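Local coordinates for autoinducer 2-binding protein LsrB (Clostridium saccharobutylicum DSM 13864, PDB 6DSP), which binds the quorum-sensing signal autoinducer-2 in a cleft and probably acts, like other bacterial solute-binding proteins, as a receptor for sugar-like molecules, at residues A[127-139]-A[170-183]. Sequence-based numbering, arbitrary orientation.
Sequences PEQLGQMLVQMGY and SWQVEGEKYIKSKY. With PAV ((2R,4S)-2-methyl-2,3,3,4-tetrahydroxytetrahydrofuran), chain C.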
loop_
_atom_site.group_PDB
_atom_site.type_symbol
_atom_site.label_atom_id
_atom_site.label_comp_id
_atom_site.label_asym_id
_atom_site.label_seq_id
_atom_site.Cartn_x
_atom_site.Cartn_y
_atom_site.Cartn_z
ATOM N N PRO A 127 -10.140 4.179 -0.022
ATOM C CA PRO A 127 -9.813 4.040 -1.444
ATOM C C PRO A 127 -10.202 5.259 -2.255
ATOM O O PRO A 127 -9.550 5.564 -3.250
ATOM C CB PRO A 127 -10.539 2.755 -1.881
ATOM C CG PRO A 127 -11.548 2.502 -0.852
ATOM C CD PRO A 127 -11.060 3.135 0.447
ATOM N N GLU A 128 -11.233 5.984 -1.837
ATOM C CA GLU A 128 -11.542 7.242 -2.512
ATOM C C GLU A 128 -10.414 8.252 -2.323
ATOM O O GLU A 128 -9.988 8.905 -3.289
ATOM C CB GLU A 128 -12.898 7.789 -2.024
ATOM C CG GLU A 128 -13.373 8.970 -2.859
ATOM C CD GLU A 128 -14.773 9.435 -2.482
ATOM O OE1 GLU A 128 -15.515 8.631 -1.856
ATOM O OE2 GLU A 128 -15.135 10.602 -2.818
ATOM N N GLN A 129 -9.917 8.391 -1.082
ATOM C CA GLN A 129 -8.819 9.324 -0.812
ATOM C C GLN A 129 -7.601 8.963 -1.650
ATOM O O GLN A 129 -6.950 9.831 -2.249
ATOM C CB GLN A 129 -8.382 9.234 0.668
ATOM C CG GLN A 129 -9.210 9.952 1.698
ATOM C CD GLN A 129 -8.573 9.775 3.070
ATOM O OE1 GLN A 129 -8.179 8.652 3.479
ATOM N NE2 GLN A 129 -8.440 10.876 3.783
ATOM N N LEU A 130 -7.236 7.680 -1.647
ATOM C CA LEU A 130 -5.976 7.281 -2.260
ATOM C C LEU A 130 -6.095 7.242 -3.778
ATOM O O LEU A 130 -5.179 7.690 -4.482
ATOM C CB LEU A 130 -5.510 5.937 -1.678
ATOM C CG LEU A 130 -5.079 6.053 -0.212
ATOM C CD1 LEU A 130 -5.085 4.711 0.493
ATOM C CD2 LEU A 130 -3.693 6.704 -0.126
ATOM N N GLY A 131 -7.233 6.764 -4.311
ATOM C CA GLY A 131 -7.426 6.837 -5.749
ATOM C C GLY A 131 -7.398 8.264 -6.270
ATOM O O GLY A 131 -6.749 8.550 -7.282
ATOM N N GLN A 132 -8.062 9.192 -5.558
ATOM C CA GLN A 132 -8.072 10.588 -5.998
ATOM C C GLN A 132 -6.695 11.229 -5.830
ATOM O O GLN A 132 -6.274 12.025 -6.670
ATOM C CB GLN A 132 -9.153 11.332 -5.231
ATOM C CG GLN A 132 -10.514 10.829 -5.659
ATOM C CD GLN A 132 -11.668 11.420 -4.915
ATOM O OE1 GLN A 132 -12.760 10.829 -4.895
ATOM N NE2 GLN A 132 -11.467 12.590 -4.320
ATOM N N MET A 133 -5.965 10.871 -4.754
ATOM C CA MET A 133 -4.608 11.377 -4.585
ATOM C C MET A 133 -3.736 10.989 -5.770
ATOM O O MET A 133 -2.984 11.831 -6.284
ATOM C CB MET A 133 -4.022 10.806 -3.294
ATOM C CG MET A 133 -2.598 11.241 -3.023
ATOM S SD MET A 133 -2.072 10.355 -1.536
ATOM C CE MET A 133 -0.364 10.919 -1.418
ATOM N N LEU A 134 -3.818 9.727 -6.225
ATOM C CA LEU A 134 -3.027 9.291 -7.380
ATOM C C LEU A 134 -3.339 10.127 -8.611
ATOM O O LEU A 134 -2.423 10.628 -9.291
ATOM C CB LEU A 134 -3.280 7.808 -7.647
ATOM C CG LEU A 134 -2.628 6.912 -6.587
ATOM C CD1 LEU A 134 -3.367 5.598 -6.611
ATOM C CD2 LEU A 134 -1.145 6.672 -6.866
ATOM N N VAL A 135 -4.628 10.300 -8.906
ATOM C CA VAL A 135 -5.022 11.062 -10.083
ATOM C C VAL A 135 -4.586 12.516 -9.960
ATOM O O VAL A 135 -4.106 13.112 -10.936
ATOM C CB VAL A 135 -6.539 10.932 -10.315
ATOM C CG1 VAL A 135 -6.949 11.818 -11.477
ATOM C CG2 VAL A 135 -6.915 9.460 -10.548
ATOM N N GLN A 136 -4.725 13.104 -8.757
ATOM C CA GLN A 136 -4.356 14.507 -8.567
ATOM C C GLN A 136 -2.860 14.726 -8.739
ATOM O O GLN A 136 -2.435 15.736 -9.310
ATOM C CB GLN A 136 -4.805 14.989 -7.189
ATOM C CG GLN A 136 -4.497 16.464 -6.973
ATOM C CD GLN A 136 -5.372 17.354 -7.851
ATOM O OE1 GLN A 136 -6.595 17.180 -7.913
ATOM N NE2 GLN A 136 -4.754 18.302 -8.542
ATOM N N MET A 137 -2.032 13.798 -8.238
ATOM C CA MET A 137 -0.596 13.930 -8.475
ATOM C C MET A 137 -0.296 13.874 -9.954
ATOM O O MET A 137 0.527 14.648 -10.450
ATOM C CB MET A 137 0.153 12.802 -7.772
ATOM C CG MET A 137 0.146 12.923 -6.247
ATOM S SD MET A 137 1.281 11.793 -5.410
ATOM C CE MET A 137 0.599 10.224 -5.870
ATOM N N GLY A 138 -0.960 12.968 -10.674
ATOM C CA GLY A 138 -0.772 12.889 -12.118
ATOM C C GLY A 138 -1.189 14.168 -12.812
ATOM O O GLY A 138 -0.466 14.678 -13.670
ATOM N N TYR A 139 -2.371 14.688 -12.451
ATOM C CA TYR A 139 -2.850 15.949 -13.014
ATOM C C TYR A 139 -1.817 17.060 -12.812
ATOM O O TYR A 139 -1.456 17.792 -13.748
ATOM C CB TYR A 139 -4.170 16.306 -12.319
ATOM C CG TYR A 139 -4.779 17.614 -12.805
ATOM C CD1 TYR A 139 -4.317 18.841 -12.329
ATOM C CD2 TYR A 139 -5.809 17.625 -13.733
ATOM C CE1 TYR A 139 -4.849 20.051 -12.765
ATOM C CE2 TYR A 139 -6.362 18.827 -14.182
ATOM C CZ TYR A 139 -5.877 20.036 -13.695
ATOM O OH TYR A 139 -6.419 21.233 -14.134
ATOM N N SER A 170 -8.601 -1.634 -4.975
ATOM C CA SER A 170 -9.622 -0.698 -4.512
ATOM C C SER A 170 -9.291 0.717 -4.957
ATOM O O SER A 170 -10.199 1.491 -5.290
ATOM C CB SER A 170 -9.834 -0.801 -2.993
ATOM O OG SER A 170 -8.785 -0.223 -2.236
ATOM N N TRP A 171 -8.004 1.064 -5.004
ATOM C CA TRP A 171 -7.624 2.389 -5.475
ATOM C C TRP A 171 -7.865 2.543 -6.968
ATOM O O TRP A 171 -8.281 3.611 -7.410
ATOM C CB TRP A 171 -6.166 2.688 -5.136
ATOM C CG TRP A 171 -5.803 2.437 -3.706
ATOM C CD1 TRP A 171 -6.616 2.406 -2.626
ATOM C CD2 TRP A 171 -4.497 2.078 -3.239
ATOM N NE1 TRP A 171 -5.902 2.060 -1.499
ATOM C CE2 TRP A 171 -4.596 1.848 -1.860
ATOM C CE3 TRP A 171 -3.245 1.932 -3.859
ATOM C CZ2 TRP A 171 -3.487 1.490 -1.088
ATOM C CZ3 TRP A 171 -2.157 1.551 -3.093
ATOM C CH2 TRP A 171 -2.290 1.329 -1.718
ATOM N N GLN A 172 -7.549 1.518 -7.763
ATOM C CA GLN A 172 -7.791 1.568 -9.196
ATOM C C GLN A 172 -9.271 1.758 -9.471
ATOM O O GLN A 172 -9.646 2.604 -10.280
ATOM C CB GLN A 172 -7.246 0.301 -9.857
ATOM C CG GLN A 172 -7.193 0.345 -11.355
ATOM C CD GLN A 172 -8.438 -0.105 -12.070
ATOM O OE1 GLN A 172 -9.473 -0.292 -11.488
ATOM N NE2 GLN A 172 -8.318 -0.242 -13.375
ATOM N N VAL A 173 -10.118 1.053 -8.741
ATOM C CA VAL A 173 -11.557 1.178 -8.982
ATOM C C VAL A 173 -12.021 2.598 -8.702
ATOM O O VAL A 173 -12.770 3.192 -9.490
ATOM C CB VAL A 173 -12.330 0.141 -8.149
ATOM C CG1 VAL A 173 -13.798 0.459 -8.159
ATOM C CG2 VAL A 173 -12.070 -1.255 -8.695
ATOM N N GLU A 174 -11.589 3.166 -7.579
ATOM C CA GLU A 174 -12.012 4.520 -7.236
ATOM C C GLU A 174 -11.352 5.557 -8.128
ATOM O O GLU A 174 -12.003 6.550 -8.501
ATOM C CB GLU A 174 -11.704 4.805 -5.772
ATOM C CG GLU A 174 -12.611 4.018 -4.811
ATOM C CD GLU A 174 -14.080 4.265 -5.105
ATOM O OE1 GLU A 174 -14.443 5.437 -5.289
ATOM O OE2 GLU A 174 -14.842 3.279 -5.211
ATOM N N GLY A 175 -10.085 5.358 -8.493
ATOM C CA GLY A 175 -9.420 6.294 -9.384
ATOM C C GLY A 175 -10.049 6.309 -10.763
ATOM O O GLY A 175 -10.213 7.372 -11.365
ATOM N N GLU A 176 -10.437 5.137 -11.266
ATOM C CA GLU A 176 -11.112 5.074 -12.557
ATOM C C GLU A 176 -12.462 5.775 -12.512
ATOM O O GLU A 176 -12.828 6.468 -13.463
ATOM C CB GLU A 176 -11.290 3.627 -13.020
ATOM C CG GLU A 176 -10.032 2.974 -13.563
ATOM C CD GLU A 176 -9.622 3.581 -14.905
ATOM O OE1 GLU A 176 -8.805 4.484 -14.889
ATOM O OE2 GLU A 176 -10.160 3.217 -15.980
ATOM N N LYS A 177 -13.239 5.577 -11.442
ATOM C CA LYS A 177 -14.514 6.286 -11.328
ATOM C C LYS A 177 -14.290 7.793 -11.324
ATOM O O LYS A 177 -15.038 8.551 -11.968
ATOM C CB LYS A 177 -15.221 5.854 -10.041
ATOM C CG LYS A 177 -15.800 4.463 -10.041
ATOM C CD LYS A 177 -16.429 4.220 -8.669
ATOM C CE LYS A 177 -16.902 2.805 -8.483
ATOM N NZ LYS A 177 -17.194 2.551 -7.027
ATOM N N TYR A 178 -13.265 8.245 -10.614
ATOM C CA TYR A 178 -12.959 9.665 -10.520
ATOM C C TYR A 178 -12.546 10.217 -11.875
ATOM O O TYR A 178 -13.030 11.279 -12.295
ATOM C CB TYR A 178 -11.866 9.856 -9.477
ATOM C CG TYR A 178 -11.416 11.279 -9.209
ATOM C CD1 TYR A 178 -12.244 12.195 -8.553
ATOM C CD2 TYR A 178 -10.143 11.693 -9.577
ATOM C CE1 TYR A 178 -11.814 13.466 -8.286
ATOM C CE2 TYR A 178 -9.713 12.958 -9.314
ATOM C CZ TYR A 178 -10.547 13.849 -8.666
ATOM O OH TYR A 178 -10.114 15.106 -8.371
ATOM N N ILE A 179 -11.661 9.512 -12.580
ATOM C CA ILE A 179 -11.252 9.954 -13.917
ATOM C C ILE A 179 -12.451 10.041 -14.845
ATOM O O ILE A 179 -12.622 11.021 -15.582
ATOM C CB ILE A 179 -10.173 9.017 -14.497
ATOM C CG1 ILE A 179 -8.858 9.192 -13.726
ATOM C CG2 ILE A 179 -9.973 9.278 -15.999
ATOM C CD1 ILE A 179 -7.817 8.128 -14.045
ATOM N N LYS A 180 -13.296 9.010 -14.848
ATOM C CA LYS A 180 -14.404 9.014 -15.793
ATOM C C LYS A 180 -15.400 10.126 -15.475
ATOM O O LYS A 180 -16.040 10.674 -16.393
ATOM C CB LYS A 180 -15.032 7.614 -15.860
ATOM C CG LYS A 180 -14.095 6.600 -16.522
ATOM C CD LYS A 180 -14.655 5.171 -16.566
ATOM C CE LYS A 180 -13.606 4.132 -17.067
ATOM N NZ LYS A 180 -13.006 4.542 -18.401
ATOM N N SER A 181 -15.509 10.521 -14.200
ATOM C CA SER A 181 -16.403 11.604 -13.803
ATOM C C SER A 181 -15.799 12.981 -14.077
ATOM O O SER A 181 -16.463 13.867 -14.639
ATOM C CB SER A 181 -16.706 11.461 -12.312
ATOM O OG SER A 181 -17.560 12.500 -11.876
ATOM N N LYS A 182 -14.557 13.194 -13.661
ATOM C CA LYS A 182 -13.956 14.516 -13.687
ATOM C C LYS A 182 -13.205 14.790 -14.983
ATOM O O LYS A 182 -13.148 15.934 -15.435
ATOM C CB LYS A 182 -13.028 14.676 -12.478
ATOM C CG LYS A 182 -12.737 16.133 -12.119
ATOM C CD LYS A 182 -11.873 16.235 -10.870
ATOM C CE LYS A 182 -11.606 17.684 -10.471
ATOM N NZ LYS A 182 -12.771 18.319 -9.817
ATOM N N TYR A 183 -12.613 13.766 -15.587
ATOM C CA TYR A 183 -11.787 13.921 -16.783
ATOM C C TYR A 183 -12.280 12.955 -17.846
ATOM O O TYR A 183 -11.551 12.057 -18.274
ATOM C CB TYR A 183 -10.321 13.660 -16.440
ATOM C CG TYR A 183 -9.847 14.515 -15.303
ATOM C CD1 TYR A 183 -9.808 15.892 -15.432
ATOM C CD2 TYR A 183 -9.455 13.956 -14.097
ATOM C CE1 TYR A 183 -9.396 16.684 -14.395
ATOM C CE2 TYR A 183 -9.029 14.746 -13.053
ATOM C CZ TYR A 183 -9.015 16.114 -13.212
ATOM O OH TYR A 183 -8.613 16.937 -12.194
HETATM O O2 PAV C . 1.395 0.964 -2.942
HETATM C C2 PAV C . 2.026 0.179 -1.909
HETATM C C1 PAV C . 3.080 0.981 -1.113
HETATM O O5 PAV C . 2.885 -0.822 -2.691
HETATM C C5 PAV C . 3.065 -1.904 -1.884
HETATM C C4 PAV C . 2.143 -1.737 -0.663
HETATM O O4 PAV C . 1.471 -2.960 -0.374
HETATM C C3 PAV C . 1.226 -0.598 -1.121
HETATM O O3 PAV C . 0.766 0.135 -0.019
HETATM O O13 PAV C . 0.156 -1.112 -1.881
HETATM O O HOH W 1 -7.867 15.822 -9.787
#
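Q136 OE1, Y178 OH and Y183 OH are joined through one water molecule, which links helix 127-139 to Y178 and to Y183, just past the end of the other helix; no direct hydrogen bond joins the two segments. The water donates to Q136 OE1 at 2.6 Å and lies near the ring planes of both tyrosines, at their edges. Q136 reaches it by a bend at chi2 (69°), while its NE2 is taken by D140. Beside this bridge, Y139 CD2 comes within 3.3 Å of Y183 OH; their rings are slid apart, with centroids 5.5 Å from each other, so they barely overlap.

Y178 is held on two sides. Q132 CG lies over one face, 3.7 Å from the ring centroid and 16° off the normal, a CH-pi contact. V135 CG1 meets the ring at its edge, 3.7 Å from Y178 CE2. The other methyl of V135, CG2, packs on I179 CG1, so the valine fills the angle between Y178 and I179.

The backbones come closest at G131 and G175, whose CA atoms are 4.2 Å apart. Neither has a side chain, and the segment axes approach to 7.6 Å, crossing at -60°. Nearer the ligand, the W171 indole fits as a knob among P127, L130, G131 and L134. L130 CB sits over the face of its five-membered ring in a second CH-pi contact, and the six-membered ring reaches the ligand, W171 CH2 lying 3.5 Å from PAV O13.

The contact thus runs outward from the autoinducer-2 pocket, where F250 meets W171 edge-to-face. Helices 127-144 and 166-182 cover one face of the four-stranded parallel sheet, L134 touching W158 and I179 touching Y156 on strand 155-160, in one of the two alpha/beta lobes of the periplasmic-binding-protein fold, with the ligand between the lobes.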